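Local coordinates for glucosamine-6-phosphate deaminase (Thermotoga maritima, PDB 1J5X), which belongs to the SIS-domain proteins, alpha/beta proteins whose domains are built round parallel sheets, at residues A104-R109 / H128-I133. Numbering follows the deposited sequence.
Sequences AFLFSR and HRTIGI
Phe105 and Ile131, like Phe107 and Ile133, are neighbours on two adjacent parallel strands, 102-107 and 128-134, inside the five-stranded sheet of the SIS domain. Five backbone hydrogen bonds join them in the staggered parallel pattern. Ala104 N gives to Arg129 O and Ala104 O takes Ile131 N; two residues on, Leu106 N reaches Ile131 O at 2.8 Å, nearly straight at 173°, and Leu106 O receives Ile133 N. The ladder runs past the end of the first strand, where Ser108 N bonds Ile133 O at 3.1 Å. Helix 114-125 links the strands, completing a beta-alpha-beta crossover of the Rossmann-like kind.

On the face carrying the two phenylalanines, Ile131 sets CD1 over the centre of the Phe105 ring, 3.6 Å from its centroid, a CH-pi contact. The strand pairing puts these two side chains side by side, pointing the same way, and Ile131 CD1, anti to CA (chi2 160°), extends over the ring. Ile133 CG1 comes to the edge of that ring, 4.3 Å from Phe105 CD2, and also lies over one face of the Phe107 ring, offset toward its rim; Ile133 CG2 is 3.8 Å from Phe107 CD2. Ile167 of helix 162-179 packs on both Phe107 and Ile133.

On the other face of the sheet, Leu106 CD2 meets Thr130 CB at 3.9 Å, while Thr130 OG1 turns to a hydrogen bond with Asn120 of the linking helix. Beyond the strand, Ser108 OG bonds Thr113 OG1, and Arg109 carries its guanidinium to a salt bridge with Glu155.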
loop_
_atom_site.group_PDB
_atom_site.type_symbol
_atom_site.label_atom_id
_atom_site.label_comp_id
_atom_site.label_asym_id
_atom_site.label_seq_id
_atom_site.Cartn_x
_atom_site.Cartn_y
_atom_site.Cartn_z
ATOM N N ALA A 104 13.742 10.148 -9.518
ATOM C CA ALA A 104 12.801 9.038 -9.642
ATOM C C ALA A 104 13.061 7.992 -8.575
ATOM O O ALA A 104 14.192 7.556 -8.396
ATOM C CB ALA A 104 12.925 8.395 -11.023
ATOM N N PHE A 105 12.016 7.617 -7.853
ATOM C CA PHE A 105 12.152 6.559 -6.856
ATOM C C PHE A 105 11.690 5.311 -7.623
ATOM O O PHE A 105 10.575 5.252 -8.160
ATOM C CB PHE A 105 11.231 6.732 -5.642
ATOM C CG PHE A 105 11.655 7.829 -4.679
ATOM C CD1 PHE A 105 11.508 9.193 -5.015
ATOM C CD2 PHE A 105 12.126 7.490 -3.419
ATOM C CE1 PHE A 105 11.836 10.196 -4.056
ATOM C CE2 PHE A 105 12.443 8.474 -2.482
ATOM C CZ PHE A 105 12.293 9.817 -2.810
ATOM N N LEU A 106 12.562 4.305 -7.677
ATOM C CA LEU A 106 12.264 3.013 -8.368
ATOM C C LEU A 106 12.069 1.924 -7.267
ATOM O O LEU A 106 12.913 1.793 -6.381
ATOM C CB LEU A 106 13.470 2.639 -9.263
ATOM C CG LEU A 106 13.722 3.323 -10.614
ATOM C CD1 LEU A 106 12.841 2.736 -11.657
ATOM C CD2 LEU A 106 13.524 4.834 -10.497
ATOM N N PHE A 107 10.957 1.197 -7.299
ATOM C CA PHE A 107 10.650 0.205 -6.277
ATOM C C PHE A 107 10.664 -1.224 -6.814
ATOM O O PHE A 107 9.998 -1.527 -7.792
ATOM C CB PHE A 107 9.242 0.411 -5.716
ATOM C CG PHE A 107 9.014 1.757 -5.072
ATOM C CD1 PHE A 107 8.824 2.889 -5.854
ATOM C CD2 PHE A 107 9.005 1.878 -3.671
ATOM C CE1 PHE A 107 8.636 4.147 -5.246
ATOM C CE2 PHE A 107 8.810 3.141 -3.024
ATOM C CZ PHE A 107 8.627 4.284 -3.823
ATOM N N SER A 108 11.410 -2.086 -6.148
ATOM C CA SER A 108 11.391 -3.530 -6.530
ATOM C C SER A 108 11.913 -4.197 -5.248
ATOM O O SER A 108 13.082 -4.049 -4.919
ATOM C CB SER A 108 12.367 -3.837 -7.690
ATOM O OG SER A 108 12.436 -5.293 -7.806
ATOM N N ARG A 109 11.029 -4.890 -4.570
ATOM C CA ARG A 109 11.373 -5.557 -3.308
ATOM C C ARG A 109 12.590 -6.469 -3.506
ATOM O O ARG A 109 13.573 -6.344 -2.779
ATOM C CB ARG A 109 10.186 -6.375 -2.846
ATOM C CG ARG A 109 10.457 -7.181 -1.551
ATOM C CD ARG A 109 9.188 -7.857 -1.065
ATOM N NE ARG A 109 8.525 -8.677 -2.085
ATOM C CZ ARG A 109 7.746 -9.722 -1.811
ATOM N NH1 ARG A 109 7.547 -10.086 -0.555
ATOM N NH2 ARG A 109 7.108 -10.364 -2.784
ATOM N N HIS A 128 17.501 11.642 -15.406
ATOM C CA HIS A 128 16.795 11.582 -14.129
ATOM C C HIS A 128 17.703 10.792 -13.172
ATOM O O HIS A 128 18.243 9.763 -13.567
ATOM C CB HIS A 128 15.459 10.847 -14.289
ATOM C CG HIS A 128 14.382 11.700 -14.871
ATOM N ND1 HIS A 128 14.242 12.243 -16.104
ATOM C CD2 HIS A 128 13.321 12.152 -14.129
ATOM C CE1 HIS A 128 13.104 13.016 -16.078
ATOM N NE2 HIS A 128 12.566 12.944 -14.876
ATOM N N ARG A 129 17.919 11.284 -11.963
ATOM C CA ARG A 129 18.709 10.536 -10.988
ATOM C C ARG A 129 17.744 9.542 -10.307
ATOM O O ARG A 129 16.593 9.893 -9.937
ATOM C CB ARG A 129 19.338 11.476 -9.974
ATOM C CG ARG A 129 20.191 10.702 -8.966
ATOM C CD ARG A 129 21.000 11.577 -8.056
ATOM N NE ARG A 129 21.923 12.433 -8.791
ATOM C CZ ARG A 129 22.971 13.031 -8.212
ATOM N NH1 ARG A 129 23.208 12.847 -6.899
ATOM N NH2 ARG A 129 23.786 13.812 -8.929
ATOM N N THR A 130 18.192 8.295 -10.155
ATOM C CA THR A 130 17.341 7.273 -9.580
ATOM C C THR A 130 17.680 6.803 -8.189
ATOM O O THR A 130 18.871 6.610 -7.808
ATOM C CB THR A 130 17.273 6.013 -10.510
ATOM O OG1 THR A 130 18.609 5.417 -10.583
ATOM C CG2 THR A 130 16.846 6.415 -11.938
ATOM N N ILE A 131 16.622 6.600 -7.405
ATOM C CA ILE A 131 16.769 6.095 -6.059
ATOM C C ILE A 131 16.254 4.666 -6.082
ATOM O O ILE A 131 15.112 4.421 -6.463
ATOM C CB ILE A 131 15.953 6.906 -5.048
ATOM C CG1 ILE A 131 16.574 8.320 -4.903
ATOM C CG2 ILE A 131 15.926 6.174 -3.708
ATOM C CD1 ILE A 131 15.533 9.315 -4.319
ATOM N N GLY A 132 17.099 3.712 -5.642
ATOM C CA GLY A 132 16.688 2.328 -5.693
ATOM C C GLY A 132 16.106 1.784 -4.415
ATOM O O GLY A 132 16.839 1.402 -3.514
ATOM N N ILE A 133 14.783 1.660 -4.336
ATOM C CA ILE A 133 14.194 1.142 -3.106
ATOM C C ILE A 133 14.065 -0.378 -3.225
ATOM O O ILE A 133 13.306 -0.853 -4.067
ATOM C CB ILE A 133 12.802 1.721 -2.908
ATOM C CG1 ILE A 133 12.889 3.257 -2.842
ATOM C CG2 ILE A 133 12.104 1.116 -1.659
ATOM C CD1 ILE A 133 13.578 3.813 -1.595
#